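Local coordinates for DUF3256 domain-containing protein (Porphyromonas gingivalis W83, PDB 2P3P), which is of unknown function but can bind magnesium and is probably membrane-attached in its full-length form, at residues N33-R38 against F61-N66; M80-F85 against S90-V95; A148-S153 against A185-P190. One frame throughout, in Å; residues are numbered along the deposited sequence. Where two conformers were deposited one is given.

How the interactions relate
The three contacts follow one another along the chain. Interaction 1 closes before interaction 2 opens, and interaction 3 comes last. Interactions 1 and 2 share one antiparallel sheet, with centres about 17 Å apart. Interaction 1 packs helix 29-39 on strand 58-64, and interaction 2 pairs strands 77-84 and 90-98. They touch where R81 probably hydrogen-bonds the backbone oxygen of N66. Interaction 3 lies on the other side of the chain's centre, about 39 Å from interaction 1 and 30 Å from interaction 2, centre to centre. It joins two loops near a second, smaller sheet. The chain is therefore elongated, and interaction 3, which holds the magnesium-site serine S149, does not touch the other two contacts.

Interaction 1: residues N33-R38 against F61-N66; sequences NDLCRR and FLLNRN
This is a buried, wholly apolar contact between a helix and a sheet. L35 of helix 29-39 packs on F61 and L63 of strand 58-64, next to the outermost strand 47-52. The L35 methyl CD2 sits over the centre of one face of the F61 ring. It lies 3.8 Å from the ring centroid and only 5° off the ring normal, a CH-pi contact. The other methyl, CD1, lies 4.0 Å from F61 CD2. L35 and L63 meet tip to tip, with L35 CD2 3.9 Å from L63 CD1. L35 CG is anti to the backbone N (chi1 160°), which carries the branched end down to the sheet. F61 and L63 are two residues apart on the strand, so both face the helix. F16 of helix 11-18 also touches L63, and A49 of strand 47-52 touches L35. On the helix, R37 NH1 forms a salt bridge with D34 OD1 at 2.7 Å, away from the strand. The helix thus keeps its charged pair off the apolar interface. Across the interface the contact rests on dispersion and the CH-pi approach, consistent with hydrophobic burial holding the helix to the sheet.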
# COMPACT_ATOMS: atom_id res chain seq x y z
N ASN A 33 15.81 -12.83 -10.23
CA ASN A 33 17.14 -13.09 -9.70
C ASN A 33 18.22 -12.56 -10.67
O ASN A 33 19.29 -12.17 -10.23
CB ASN A 33 17.29 -14.54 -9.23
CG ASN A 33 17.01 -14.69 -7.72
OD1 ASN A 33 15.86 -14.58 -7.26
ND2 ASN A 33 18.09 -14.86 -6.95
N ASP A 34 17.91 -12.46 -11.96
CA ASP A 34 18.82 -11.80 -12.94
C ASP A 34 18.82 -10.25 -12.74
O ASP A 34 19.87 -9.62 -12.77
CB ASP A 34 18.54 -12.21 -14.41
CG ASP A 34 18.85 -13.71 -14.74
OD1 ASP A 34 19.60 -14.41 -14.01
OD2 ASP A 34 18.35 -14.22 -15.77
N LEU A 35 17.66 -9.64 -12.49
CA LEU A 35 17.57 -8.21 -12.14
C LEU A 35 18.41 -7.84 -10.92
O LEU A 35 19.12 -6.84 -10.89
CB LEU A 35 16.11 -7.83 -11.83
CG LEU A 35 15.82 -6.55 -11.01
CD1 LEU A 35 15.62 -5.34 -11.94
CD2 LEU A 35 14.55 -6.73 -10.16
N CYS A 36 18.23 -8.61 -9.87
CA CYS A 36 19.00 -8.42 -8.66
C CYS A 36 20.51 -8.61 -8.88
O CYS A 36 21.29 -7.86 -8.32
CB CYS A 36 18.51 -9.37 -7.57
SG CYS A 36 16.91 -8.85 -6.92
N ARG A 37 20.89 -9.60 -9.68
CA ARG A 37 22.30 -9.78 -10.05
C ARG A 37 22.92 -8.57 -10.73
O ARG A 37 24.05 -8.18 -10.40
CB ARG A 37 22.54 -11.04 -10.90
CG ARG A 37 23.99 -11.40 -10.92
CD ARG A 37 24.31 -12.75 -11.57
NE ARG A 37 23.49 -13.83 -11.02
CZ ARG A 37 22.32 -14.23 -11.52
NH1 ARG A 37 21.78 -13.63 -12.58
NH2 ARG A 37 21.66 -15.24 -10.95
N ARG A 38 22.20 -7.96 -11.67
CA ARG A 38 22.70 -6.74 -12.31
C ARG A 38 22.74 -5.56 -11.33
O ARG A 38 23.58 -4.66 -11.47
CB ARG A 38 21.83 -6.38 -13.53
CG ARG A 38 21.80 -7.46 -14.59
CD ARG A 38 21.09 -6.99 -15.86
NE ARG A 38 19.69 -6.68 -15.60
CZ ARG A 38 18.67 -7.54 -15.72
NH1 ARG A 38 17.43 -7.12 -15.46
NH2 ARG A 38 18.86 -8.81 -16.13
N PHE A 61 11.14 -1.22 -11.34
CA PHE A 61 11.54 -1.50 -9.97
C PHE A 61 12.33 -0.33 -9.40
O PHE A 61 13.18 0.23 -10.09
CB PHE A 61 12.45 -2.73 -9.94
CG PHE A 61 11.79 -4.02 -10.35
CD1 PHE A 61 11.18 -4.82 -9.41
CD2 PHE A 61 11.75 -4.40 -11.67
CE1 PHE A 61 10.58 -6.01 -9.79
CE2 PHE A 61 11.15 -5.59 -12.04
CZ PHE A 61 10.55 -6.37 -11.08
N LEU A 62 12.01 0.05 -8.16
CA LEU A 62 12.88 0.81 -7.31
C LEU A 62 13.35 -0.14 -6.20
O LEU A 62 12.53 -0.61 -5.44
CB LEU A 62 12.18 2.01 -6.69
CG LEU A 62 11.70 3.07 -7.69
CD1 LEU A 62 11.03 4.20 -6.93
CD2 LEU A 62 12.84 3.58 -8.55
N LEU A 63 14.65 -0.41 -6.18
CA LEU A 63 15.27 -1.37 -5.27
C LEU A 63 16.15 -0.63 -4.26
O LEU A 63 17.18 -0.10 -4.62
CB LEU A 63 16.10 -2.41 -6.04
CG LEU A 63 15.35 -3.22 -7.11
CD1 LEU A 63 16.36 -4.04 -7.91
CD2 LEU A 63 14.28 -4.15 -6.53
N ASN A 64 15.72 -0.63 -3.00
CA ASN A 64 16.46 -0.01 -1.92
C ASN A 64 16.57 -1.04 -0.76
O ASN A 64 15.73 -1.92 -0.62
CB ASN A 64 15.73 1.31 -1.53
CG ASN A 64 16.43 2.08 -0.42
OD1 ASN A 64 16.52 1.61 0.72
ND2 ASN A 64 16.88 3.29 -0.73
N ARG A 65 17.63 -0.92 0.04
CA ARG A 65 17.86 -1.83 1.18
C ARG A 65 16.68 -1.87 2.14
O ARG A 65 16.47 -2.88 2.83
CB ARG A 65 19.14 -1.43 1.95
CG ARG A 65 19.60 -2.50 2.96
CD ARG A 65 20.60 -1.96 3.96
NE ARG A 65 21.13 -3.02 4.82
CZ ARG A 65 22.06 -3.89 4.45
NH1 ARG A 65 22.61 -3.81 3.24
NH2 ARG A 65 22.48 -4.81 5.31
N ASN A 66 15.94 -0.76 2.22
CA ASN A 66 14.80 -0.66 3.12
C ASN A 66 13.41 -0.62 2.50
O ASN A 66 12.43 -0.63 3.24
CB ASN A 66 14.99 0.53 4.05
CG ASN A 66 16.20 0.35 4.94
OD1 ASN A 66 17.06 1.22 4.99
ND2 ASN A 66 16.28 -0.79 5.61

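Interaction 2: residues M80-F85 against S90-V95; sequences MRILPF and SVICVV
I82 and I92 meet on one face of the pairing of strands 77-84 and 90-98, with I82 CD1 3.9 Å from I92 CG1. M80 and V94 extend this face, and M80, a selenomethionine, lays its CB 3.8 Å from V94 CG2. Helix 11-18 covers this face: F16 touches M80, L12 touches I82 and C15 touches I92. The other face carries R81, L83, V91 and C93, though the end of R81 leads away from the pairing. Here L83 CD1 presses on C93 CB at 3.6 Å, a diagonal contact, since L83 pairs with V91 and C93 with R81. With chi1 at -57°, L83 holds CG anti to its carbonyl carbon, and the branch leans over C93. F109 of strand 104-111 touches both L83 and C93. Toward the turn, F85 CB brushes V91 CG1.

Four backbone hydrogen bonds join the strands. R81 and C93 exchange two, and L83 and V91 exchange two. The N to O distance is 3.0 Å from R81 N to C93 O, and 2.9 Å for C93 N to R81 O, L83 N to V91 O and V91 N to L83 O. Between these pairs, the CA of I82 approaches V91 O at 3.4 Å. The polar ends turn elsewhere: R81 NE bonds N66 O, and S90 OG bonds E11 OE1. Alternating hydrogen-bonded and non-hydrogen-bonded pairs show antiparallel pairing. The short link of residues 85-89 makes strands 77-84 and 90-98 a beta hairpin within the large meandering sheet.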
# COMPACT_ATOMS: atom_id res chain seq x y z
N MSE A 80 6.85 -2.83 -0.75
CA MSE A 80 7.09 -3.77 0.33
C MSE A 80 8.26 -3.35 1.17
O MSE A 80 9.24 -2.72 0.68
CB MSE A 80 7.33 -5.19 -0.20
CG MSE A 80 8.60 -5.34 -0.93
SE MSE A 80 8.91 -7.22 -1.49
CE MSE A 80 7.53 -7.29 -2.82
N ARG A 81 8.16 -3.70 2.45
CA ARG A 81 9.15 -3.32 3.47
C ARG A 81 9.12 -4.37 4.56
O ARG A 81 8.10 -5.00 4.74
CB ARG A 81 8.79 -1.99 4.11
CG ARG A 81 8.99 -0.80 3.23
CD ARG A 81 9.13 0.48 4.02
NE ARG A 81 10.37 0.48 4.79
CZ ARG A 81 10.55 1.19 5.89
NH1 ARG A 81 9.55 1.89 6.39
NH2 ARG A 81 11.72 1.15 6.50
N ILE A 82 10.22 -4.48 5.31
CA ILE A 82 10.29 -5.21 6.57
C ILE A 82 9.84 -4.26 7.69
O ILE A 82 10.21 -3.11 7.75
CB ILE A 82 11.75 -5.69 6.88
CG1 ILE A 82 12.24 -6.61 5.80
CG2 ILE A 82 11.79 -6.58 8.16
CD1 ILE A 82 11.49 -7.90 5.78
N LEU A 83 9.08 -4.81 8.62
CA LEU A 83 8.71 -4.14 9.87
C LEU A 83 9.11 -5.03 11.04
O LEU A 83 9.04 -6.28 10.99
CB LEU A 83 7.20 -3.87 9.94
CG LEU A 83 6.54 -3.06 8.83
CD1 LEU A 83 5.01 -3.05 8.98
CD2 LEU A 83 7.12 -1.67 8.85
N PRO A 84 9.58 -4.41 12.12
CA PRO A 84 10.04 -5.22 13.24
C PRO A 84 8.89 -5.82 14.01
O PRO A 84 8.02 -5.08 14.44
CB PRO A 84 10.77 -4.20 14.13
CG PRO A 84 10.28 -2.89 13.77
CD PRO A 84 9.75 -2.96 12.35
N PHE A 85 8.91 -7.13 14.21
CA PHE A 85 7.88 -7.77 15.04
C PHE A 85 8.34 -7.75 16.48
O PHE A 85 7.55 -7.53 17.41
CB PHE A 85 7.52 -9.19 14.57
CG PHE A 85 6.41 -9.76 15.36
CD1 PHE A 85 5.09 -9.41 15.09
CD2 PHE A 85 6.68 -10.56 16.46
CE1 PHE A 85 4.04 -9.88 15.89
CE2 PHE A 85 5.65 -11.02 17.27
CZ PHE A 85 4.34 -10.70 16.99
N SER A 90 11.13 -10.17 12.43
CA SER A 90 10.51 -9.26 11.46
C SER A 90 9.29 -9.89 10.79
O SER A 90 9.17 -11.10 10.73
CB SER A 90 11.51 -8.93 10.36
OG SER A 90 12.47 -8.01 10.83
N VAL A 91 8.45 -9.03 10.21
CA VAL A 91 7.43 -9.44 9.24
C VAL A 91 7.55 -8.57 7.96
O VAL A 91 8.14 -7.47 7.98
CB VAL A 91 5.98 -9.39 9.83
CG1 VAL A 91 5.84 -10.38 11.00
CG2 VAL A 91 5.60 -8.01 10.24
N ILE A 92 7.02 -9.08 6.85
CA ILE A 92 6.99 -8.35 5.56
C ILE A 92 5.60 -7.71 5.38
O ILE A 92 4.59 -8.39 5.49
CB ILE A 92 7.26 -9.31 4.35
CG1 ILE A 92 8.54 -10.12 4.58
CG2 ILE A 92 7.35 -8.49 3.00
CD1 ILE A 92 8.76 -11.24 3.65
N CYS A 93 5.59 -6.42 5.06
CA CYS A 93 4.37 -5.67 4.82
C CYS A 93 4.38 -5.27 3.37
O CYS A 93 5.37 -4.68 2.89
CB CYS A 93 4.34 -4.41 5.70
SG CYS A 93 2.84 -3.37 5.41
N VAL A 94 3.30 -5.61 2.64
CA VAL A 94 3.26 -5.37 1.21
C VAL A 94 1.98 -4.61 0.99
O VAL A 94 0.93 -5.02 1.48
CB VAL A 94 3.30 -6.67 0.34
CG1 VAL A 94 3.42 -6.32 -1.16
CG2 VAL A 94 4.46 -7.55 0.72
N VAL A 95 2.09 -3.48 0.31
CA VAL A 95 0.94 -2.64 0.04
C VAL A 95 0.79 -2.63 -1.48
O VAL A 95 1.70 -2.21 -2.21
CB VAL A 95 1.09 -1.18 0.59
CG1 VAL A 95 -0.18 -0.36 0.31
CG2 VAL A 95 1.42 -1.16 2.05

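Interaction 3: residues A148-S153 against A185-P190; sequences ASLTPS and AIFLSP
L150 splits its two methyls between F187 and L188. CD1 points at the edge of the F187 ring, near the ring plane, 4.0 Å from CE1. The L150 and F187 side chains approach from opposite directions. The other methyl, CD2, lies 3.8 Å from L188 CD2, and the two leucine side chains slide past each other in opposite directions. With chi1 at -171°, L188 extends its branch away from the backbone N and toward L150. F187 is set differently: its ring stands between the backbone N and the carbonyl carbon (chi1 78°). Its end thereby comes nearer L150 than the start of the side chain would suggest. Within 148-153, S153 OG donates a 2.7 Å hydrogen bond to L150 O, tilted 24° from the carbonyl plane. S149, next to L150, binds magnesium in a structure of this protein, though no magnesium is bound here. Around the contact, F132 stacks edge-to-face on F187, and Y143 and I146 of helix 141-146 also meet that ring. The two loops thus pack together beside helix 141-146, one leading into strand 155-159 and the other into strand 193-197 of the smaller sheet.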
# COMPACT_ATOMS: atom_id res chain seq x y z
N ALA A 148 -25.15 7.22 -0.18
CA ALA A 148 -25.02 6.02 -1.02
C ALA A 148 -23.77 6.05 -1.93
O ALA A 148 -23.32 4.98 -2.40
CB ALA A 148 -26.28 5.79 -1.82
N SER A 149 -23.18 7.23 -2.14
CA SER A 149 -21.97 7.34 -2.92
C SER A 149 -20.68 7.13 -2.08
O SER A 149 -19.57 7.10 -2.63
CB SER A 149 -21.93 8.66 -3.68
OG SER A 149 -22.88 8.63 -4.73
N LEU A 150 -20.83 6.99 -0.76
CA LEU A 150 -19.70 6.88 0.16
C LEU A 150 -19.12 5.46 0.15
O LEU A 150 -18.01 5.27 0.63
CB LEU A 150 -20.14 7.27 1.59
CG LEU A 150 -20.36 8.76 1.88
CD1 LEU A 150 -20.85 8.95 3.31
CD2 LEU A 150 -19.11 9.60 1.63
N THR A 151 -19.86 4.51 -0.41
CA THR A 151 -19.46 3.10 -0.48
C THR A 151 -19.62 2.65 -1.93
O THR A 151 -20.69 2.84 -2.50
CB THR A 151 -20.34 2.26 0.47
OG1 THR A 151 -20.17 2.71 1.82
CG2 THR A 151 -20.00 0.78 0.37
N PRO A 152 -18.61 2.00 -2.54
CA PRO A 152 -17.37 1.45 -1.96
C PRO A 152 -16.43 2.53 -1.47
O PRO A 152 -16.24 3.54 -2.13
CB PRO A 152 -16.75 0.64 -3.13
CG PRO A 152 -17.87 0.37 -4.02
CD PRO A 152 -18.74 1.58 -3.95
N SER A 153 -15.87 2.32 -0.29
CA SER A 153 -15.07 3.34 0.34
C SER A 153 -13.61 3.15 -0.05
O SER A 153 -12.77 2.79 0.77
CB SER A 153 -15.27 3.32 1.84
OG SER A 153 -16.63 3.49 2.17
N ALA A 185 -18.34 18.29 0.50
CA ALA A 185 -17.26 19.10 1.07
C ALA A 185 -17.54 19.55 2.52
O ALA A 185 -16.59 19.88 3.25
CB ALA A 185 -17.01 20.35 0.18
N ILE A 186 -18.81 19.61 2.91
CA ILE A 186 -19.17 20.05 4.25
C ILE A 186 -18.85 19.02 5.31
O ILE A 186 -18.83 19.37 6.51
CB ILE A 186 -20.66 20.52 4.41
CG1 ILE A 186 -21.66 19.37 4.47
CG2 ILE A 186 -21.04 21.44 3.29
CD1 ILE A 186 -23.07 19.79 4.97
N PHE A 187 -18.65 17.76 4.90
CA PHE A 187 -18.41 16.70 5.86
C PHE A 187 -17.28 15.69 5.52
O PHE A 187 -16.73 15.10 6.42
CB PHE A 187 -19.71 15.98 6.18
CG PHE A 187 -20.16 15.00 5.14
CD1 PHE A 187 -19.73 13.67 5.18
CD2 PHE A 187 -21.01 15.41 4.12
CE1 PHE A 187 -20.16 12.79 4.24
CE2 PHE A 187 -21.43 14.52 3.16
CZ PHE A 187 -20.99 13.23 3.20
N LEU A 188 -16.94 15.51 4.25
CA LEU A 188 -15.94 14.54 3.84
C LEU A 188 -14.59 15.18 3.55
O LEU A 188 -14.46 15.97 2.58
CB LEU A 188 -16.38 13.85 2.58
CG LEU A 188 -15.53 12.68 2.18
CD1 LEU A 188 -15.30 11.68 3.41
CD2 LEU A 188 -16.22 11.96 0.98
N SER A 189 -13.59 14.86 4.36
CA SER A 189 -12.32 15.57 4.32
C SER A 189 -11.33 14.78 3.48
O SER A 189 -11.23 13.58 3.61
CB SER A 189 -11.70 15.74 5.72
OG SER A 189 -10.34 16.19 5.65
N PRO A 190 -10.52 15.48 2.70
CA PRO A 190 -9.46 14.86 1.92
C PRO A 190 -8.19 14.62 2.72
O PRO A 190 -7.24 14.01 2.20
CB PRO A 190 -9.20 15.88 0.81
CG PRO A 190 -9.49 17.20 1.46
CD PRO A 190 -10.48 16.94 2.59